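Local coordinates for pyrrolidone-carboxylate peptidase (Deinococcus radiodurans R1, PDB 5Z48), which probably removes pyroglutamate from the N-terminus of peptides, as a cysteine peptidase of the C15 family that forms a homotetramer, at residues P13-A25 against H171-P183. Sequence-based numbering, arbitrary orientation. Where two conformers were deposited one is given.
With PCA (pyroglutamic acid), chain I.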
loop_
_atom_site.group_PDB
_atom_site.type_symbol
_atom_site.label_atom_id
_atom_site.label_comp_id
_atom_site.label_asym_id
_atom_site.label_seq_id
_atom_site.Cartn_x
_atom_site.Cartn_y
_atom_site.Cartn_z
ATOM N N PRO B 13 -11.864 9.119 20.818
ATOM C CA PRO B 13 -12.094 8.067 19.814
ATOM C C PRO B 13 -13.211 8.470 18.865
ATOM O O PRO B 13 -14.092 9.263 19.201
ATOM C CB PRO B 13 -12.491 6.843 20.645
ATOM C CG PRO B 13 -11.934 7.128 22.041
ATOM C CD PRO B 13 -12.086 8.630 22.192
ATOM N N PHE B 14 -13.164 7.905 17.661
ATOM C CA PHE B 14 -14.138 8.214 16.631
ATOM C C PHE B 14 -14.196 7.030 15.681
ATOM O O PHE B 14 -13.338 6.137 15.715
ATOM C CB PHE B 14 -13.762 9.507 15.865
ATOM C CG PHE B 14 -12.500 9.374 15.082
ATOM C CD1 PHE B 14 -11.273 9.407 15.738
ATOM C CD2 PHE B 14 -12.541 9.151 13.710
ATOM C CE1 PHE B 14 -10.081 9.268 15.021
ATOM C CE2 PHE B 14 -11.357 8.997 12.968
ATOM C CZ PHE B 14 -10.129 9.039 13.644
ATOM N N HIS B 15 -15.221 7.040 14.837
ATOM C CA HIS B 15 -15.420 5.990 13.824
ATOM C C HIS B 15 -15.492 4.641 14.553
ATOM O O HIS B 15 -16.186 4.532 15.577
ATOM C CB HIS B 15 -14.296 6.129 12.783
ATOM C CG HIS B 15 -14.500 5.308 11.553
ATOM N ND1 HIS B 15 -15.641 5.389 10.785
ATOM C CD2 HIS B 15 -13.689 4.415 10.940
ATOM C CE1 HIS B 15 -15.531 4.570 9.755
ATOM N NE2 HIS B 15 -14.356 3.970 9.825
ATOM N N THR B 16 -14.802 3.610 14.056
ATOM C CA THR B 16 -14.804 2.291 14.678
ATOM C C THR B 16 -13.637 2.098 15.637
ATOM O O THR B 16 -13.448 0.976 16.150
ATOM C CB THR B 16 -14.765 1.212 13.601
ATOM O OG1 THR B 16 -13.658 1.477 12.731
ATOM C CG2 THR B 16 -16.059 1.242 12.791
ATOM N N HIS B 17 -12.864 3.157 15.901
ATOM C CA HIS B 17 -11.679 3.045 16.752
ATOM C C HIS B 17 -12.080 3.109 18.226
ATOM O O HIS B 17 -12.781 4.053 18.636
ATOM C CB HIS B 17 -10.675 4.170 16.426
ATOM C CG HIS B 17 -10.367 4.290 14.958
ATOM N ND1 HIS B 17 -9.855 3.245 14.213
ATOM C CD2 HIS B 17 -10.507 5.330 14.103
ATOM C CE1 HIS B 17 -9.687 3.641 12.961
ATOM N NE2 HIS B 17 -10.064 4.908 12.872
ATOM N N PRO B 18 -11.632 2.157 19.050
ATOM C CA PRO B 18 -12.009 2.144 20.479
ATOM C C PRO B 18 -11.158 3.048 21.342
ATOM O O PRO B 18 -11.488 3.262 22.518
ATOM C CB PRO B 18 -11.807 0.680 20.880
ATOM C CG PRO B 18 -10.722 0.164 19.920
ATOM C CD PRO B 18 -10.956 0.913 18.617
ATOM N N ASP B 19 -10.066 3.554 20.793
ATOM C CA ASP B 19 -9.086 4.341 21.512
ATOM C C ASP B 19 -8.557 5.381 20.538
ATOM O O ASP B 19 -8.693 5.237 19.315
ATOM C CB ASP B 19 -7.952 3.437 22.043
ATOM C CG ASP B 19 -7.063 4.151 23.041
ATOM O OD1 ASP B 19 -7.577 5.025 23.778
ATOM O OD2 ASP B 19 -5.856 3.854 23.098
ATOM N N ASN B 20 -7.981 6.455 21.068
ATOM C CA ASN B 20 -7.309 7.441 20.212
ATOM C C ASN B 20 -5.932 7.687 20.814
ATOM O O ASN B 20 -5.847 8.220 21.944
ATOM C CB ASN B 20 -8.115 8.739 20.087
ATOM C CG ASN B 20 -7.598 9.610 18.981
ATOM O OD1 ASN B 20 -6.391 9.761 18.829
ATOM N ND2 ASN B 20 -8.505 10.220 18.221
ATOM N N PRO B 21 -4.848 7.283 20.138
ATOM C CA PRO B 21 -3.501 7.474 20.710
ATOM C C PRO B 21 -3.159 8.937 20.947
ATOM O O PRO B 21 -2.291 9.208 21.774
ATOM C CB PRO B 21 -2.557 6.835 19.684
ATOM C CG PRO B 21 -3.407 6.514 18.462
ATOM C CD PRO B 21 -4.839 6.513 18.868
ATOM N N SER B 22 -3.784 9.874 20.237
ATOM C CA SER B 22 -3.506 11.290 20.516
ATOM C C SER B 22 -4.090 11.696 21.856
ATOM O O SER B 22 -3.472 12.461 22.609
ATOM C CB SER B 22 -4.027 12.176 19.352
ATOM O OG SER B 22 -5.451 12.253 19.291
ATOM N N ALA B 23 -5.260 11.158 22.217
ATOM C CA ALA B 23 -5.783 11.400 23.558
ATOM C C ALA B 23 -4.858 10.839 24.624
ATOM O O ALA B 23 -4.640 11.481 25.669
ATOM C CB ALA B 23 -7.166 10.781 23.705
ATOM N N GLN B 24 -4.376 9.613 24.423
ATOM C CA GLN B 24 -3.507 9.008 25.436
ATOM C C GLN B 24 -2.240 9.821 25.632
ATOM O O GLN B 24 -1.765 9.975 26.759
ATOM C CB GLN B 24 -3.150 7.580 25.018
ATOM C CG GLN B 24 -4.336 6.664 24.877
ATOM C CD GLN B 24 -4.829 6.185 26.192
ATOM O OE1 GLN B 24 -4.194 6.434 27.239
ATOM N NE2 GLN B 24 -5.988 5.510 26.189
ATOM N N ALA B 25 -1.631 10.276 24.536
ATOM C CA ALA B 25 -0.396 11.043 24.664
ATOM C C ALA B 25 -0.647 12.379 25.354
ATOM O O ALA B 25 0.164 12.793 26.195
ATOM C CB ALA B 25 0.215 11.250 23.282
ATOM N N HIS B 171 0.223 14.252 13.351
ATOM C CA HIS B 171 -0.595 13.048 13.180
ATOM C C HIS B 171 0.202 11.837 13.634
ATOM O O HIS B 171 1.385 11.708 13.306
ATOM C CB HIS B 171 -0.989 12.872 11.711
ATOM C CG HIS B 171 -2.384 13.334 11.373
ATOM N ND1 HIS B 171 -2.646 14.251 10.371
ATOM C CD2 HIS B 171 -3.585 12.990 11.899
ATOM C CE1 HIS B 171 -3.956 14.433 10.287
ATOM N NE2 HIS B 171 -4.551 13.679 11.198
ATOM N N VAL B 172 -0.465 10.938 14.385
ATOM C CA VAL B 172 0.227 9.764 14.909
ATOM C C VAL B 172 -0.389 8.494 14.341
ATOM O O VAL B 172 -1.592 8.450 14.060
ATOM C CB VAL B 172 0.218 9.737 16.455
ATOM C CG1 VAL B 172 0.792 11.062 17.026
ATOM C CG2 VAL B 172 -1.186 9.466 17.031
ATOM N N PRO B 173 0.388 7.428 14.190
ATOM C CA PRO B 173 -0.189 6.139 13.775
ATOM C C PRO B 173 -1.166 5.563 14.789
ATOM O O PRO B 173 -1.234 5.979 15.950
ATOM C CB PRO B 173 1.052 5.214 13.693
ATOM C CG PRO B 173 2.188 6.147 13.330
ATOM C CD PRO B 173 1.873 7.414 14.198
ATOM N N ALA B 174 -1.844 4.489 14.358
ATOM C CA ALA B 174 -2.584 3.635 15.280
ATOM C C ALA B 174 -1.664 3.165 16.403
ATOM O O ALA B 174 -0.480 2.934 16.175
ATOM C CB ALA B 174 -3.113 2.404 14.523
ATOM N N ASN B 175 -2.211 3.024 17.617
ATOM C CA ASN B 175 -1.525 2.242 18.631
ATOM C C ASN B 175 -2.033 0.800 18.573
ATOM O O ASN B 175 -2.795 0.427 17.668
ATOM C CB ASN B 175 -1.703 2.884 20.007
ATOM C CG ASN B 175 -3.182 2.938 20.456
ATOM O OD1 ASN B 175 -4.070 2.339 19.850
ATOM N ND2 ASN B 175 -3.444 3.687 21.544
ATOM N N ALA B 176 -1.613 -0.052 19.534
ATOM C CA ALA B 176 -2.031 -1.451 19.478
ATOM C C ALA B 176 -3.546 -1.581 19.572
ATOM O O ALA B 176 -4.147 -2.412 18.872
ATOM C CB ALA B 176 -1.363 -2.264 20.594
ATOM N N ALA B 177 -4.187 -0.786 20.452
ATOM C CA ALA B 177 -5.627 -0.918 20.642
ATOM C C ALA B 177 -6.377 -0.651 19.349
ATOM O O ALA B 177 -7.339 -1.373 19.018
ATOM C CB ALA B 177 -6.097 0.021 21.758
ATOM N N VAL B 178 -5.945 0.380 18.610
ATOM C CA VAL B 178 -6.558 0.703 17.325
ATOM C C VAL B 178 -6.343 -0.436 16.338
ATOM O O VAL B 178 -7.277 -0.869 15.649
ATOM C CB VAL B 178 -6.020 2.046 16.781
ATOM C CG1 VAL B 178 -6.495 2.285 15.350
ATOM C CG2 VAL B 178 -6.509 3.204 17.654
ATOM N N ALA B 179 -5.114 -0.965 16.272
ATOM C CA ALA B 179 -4.831 -2.021 15.294
ATOM C C ALA B 179 -5.574 -3.318 15.628
ATOM O O ALA B 179 -5.986 -4.058 14.721
ATOM C CB ALA B 179 -3.306 -2.266 15.221
ATOM N N LEU B 180 -5.741 -3.637 16.929
ATOM C CA LEU B 180 -6.403 -4.880 17.349
ATOM C C LEU B 180 -7.901 -4.915 17.018
ATOM O O LEU B 180 -8.482 -6.008 16.913
ATOM C CB LEU B 180 -6.228 -5.093 18.853
ATOM C CG LEU B 180 -4.787 -5.470 19.221
ATOM C CD1 LEU B 180 -4.573 -5.274 20.742
ATOM C CD2 LEU B 180 -4.473 -6.927 18.841
ATOM N N ALA B 181 -8.528 -3.742 16.853
ATOM C CA ALA B 181 -9.966 -3.653 16.603
ATOM C C ALA B 181 -10.327 -3.745 15.122
ATOM O O ALA B 181 -11.511 -3.850 14.788
ATOM C CB ALA B 181 -10.507 -2.335 17.182
ATOM N N VAL B 182 -9.344 -3.717 14.230
ATOM C CA VAL B 182 -9.613 -3.814 12.788
ATOM C C VAL B 182 -10.277 -5.152 12.448
ATOM O O VAL B 182 -9.781 -6.226 12.852
ATOM C CB VAL B 182 -8.308 -3.642 12.007
ATOM C CG1 VAL B 182 -8.554 -3.853 10.541
ATOM C CG2 VAL B 182 -7.662 -2.284 12.314
ATOM N N PRO B 183 -11.372 -5.158 11.689
ATOM C CA PRO B 183 -12.033 -6.420 11.360
ATOM C C PRO B 183 -11.164 -7.326 10.504
ATOM O O PRO B 183 -10.290 -6.891 9.744
ATOM C CB PRO B 183 -13.285 -5.980 10.589
ATOM C CG PRO B 183 -13.492 -4.572 10.943
ATOM C CD PRO B 183 -12.135 -3.987 11.225
HETATM N N PCA I . -8.119 11.841 13.458
HETATM C CA PCA I . -9.173 12.384 12.608
HETATM C CB PCA I . -10.161 13.136 13.516
HETATM C CG PCA I . -9.747 12.888 14.967
HETATM C CD PCA I . -8.447 12.139 14.826
HETATM O OE PCA I . -7.770 11.818 15.810
HETATM C C PCA I . -8.557 13.235 11.480
HETATM O O PCA I . -9.122 14.221 10.997
HETATM O OXT PCA I . -7.406 12.962 11.037
HETATM O O HOH W 1 -9.744 0.475 15.149
#
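Pro-21, at the start of helix 21-29, comes up to Asn-175, the N-cap of helix 176-180, with their CA atoms 6.0 Å apart; the chains run in opposite senses, pairing Ser-22 with Val-172 and His-17 with Val-178. Each helix starts with an asparagine N-cap. The short side chain of Asn-175 serves three partners: OD1 accepts from Val-178 N nearly along the C=O axis, while ND2 donates to Gln-194 OE1 and, across the contact, to Asp-19 OD2 at 2.9 Å. That oxygen is met on its anti side, well out of the carboxylate plane (30°), and OD1 on its syn side by Gln-24 NE2, so Asp-19 is gripped at both oxygens. With an alanine at Asn-175, Asp-19 OD2 would probably lose its amide partner and helix 176-180 its cap. First-turn N-H groups have no carbonyl a turn earlier in the helix to bond, so Pro-21, lacking one, costs nothing; its CG meets Pro-173 O at 3.4 Å and Val-172 CG2 at 4.0 Å. Forked Val-178 has CG1 anti to the backbone N (chi1 171°), which turns CG2 to Asp-19 O and Pro-21 CD and CG1 obliquely to the His-17 ring, whose ND1 shares a water with Val-178 O. Small Ala-181 lets Pro-18 CD approach its CB to 3.6 Å. Both segments reach the bound pyroglutamate: Asn-20 ND2 donates to OE at 3.0 Å, Phe-14 lays a ring face against it, and His-171, probably catalytic with Cys-146 and Glu-83, in one of its two conformers bonds OXT through NE2 and Glu-83 through ND1. Behind, Ile-197 of helix 194-211 covers Pro-21 and Val-172, Leu-73 of strand 67-73 backs Asn-20, and Leu-180 O meets Arg-129 of a second subunit.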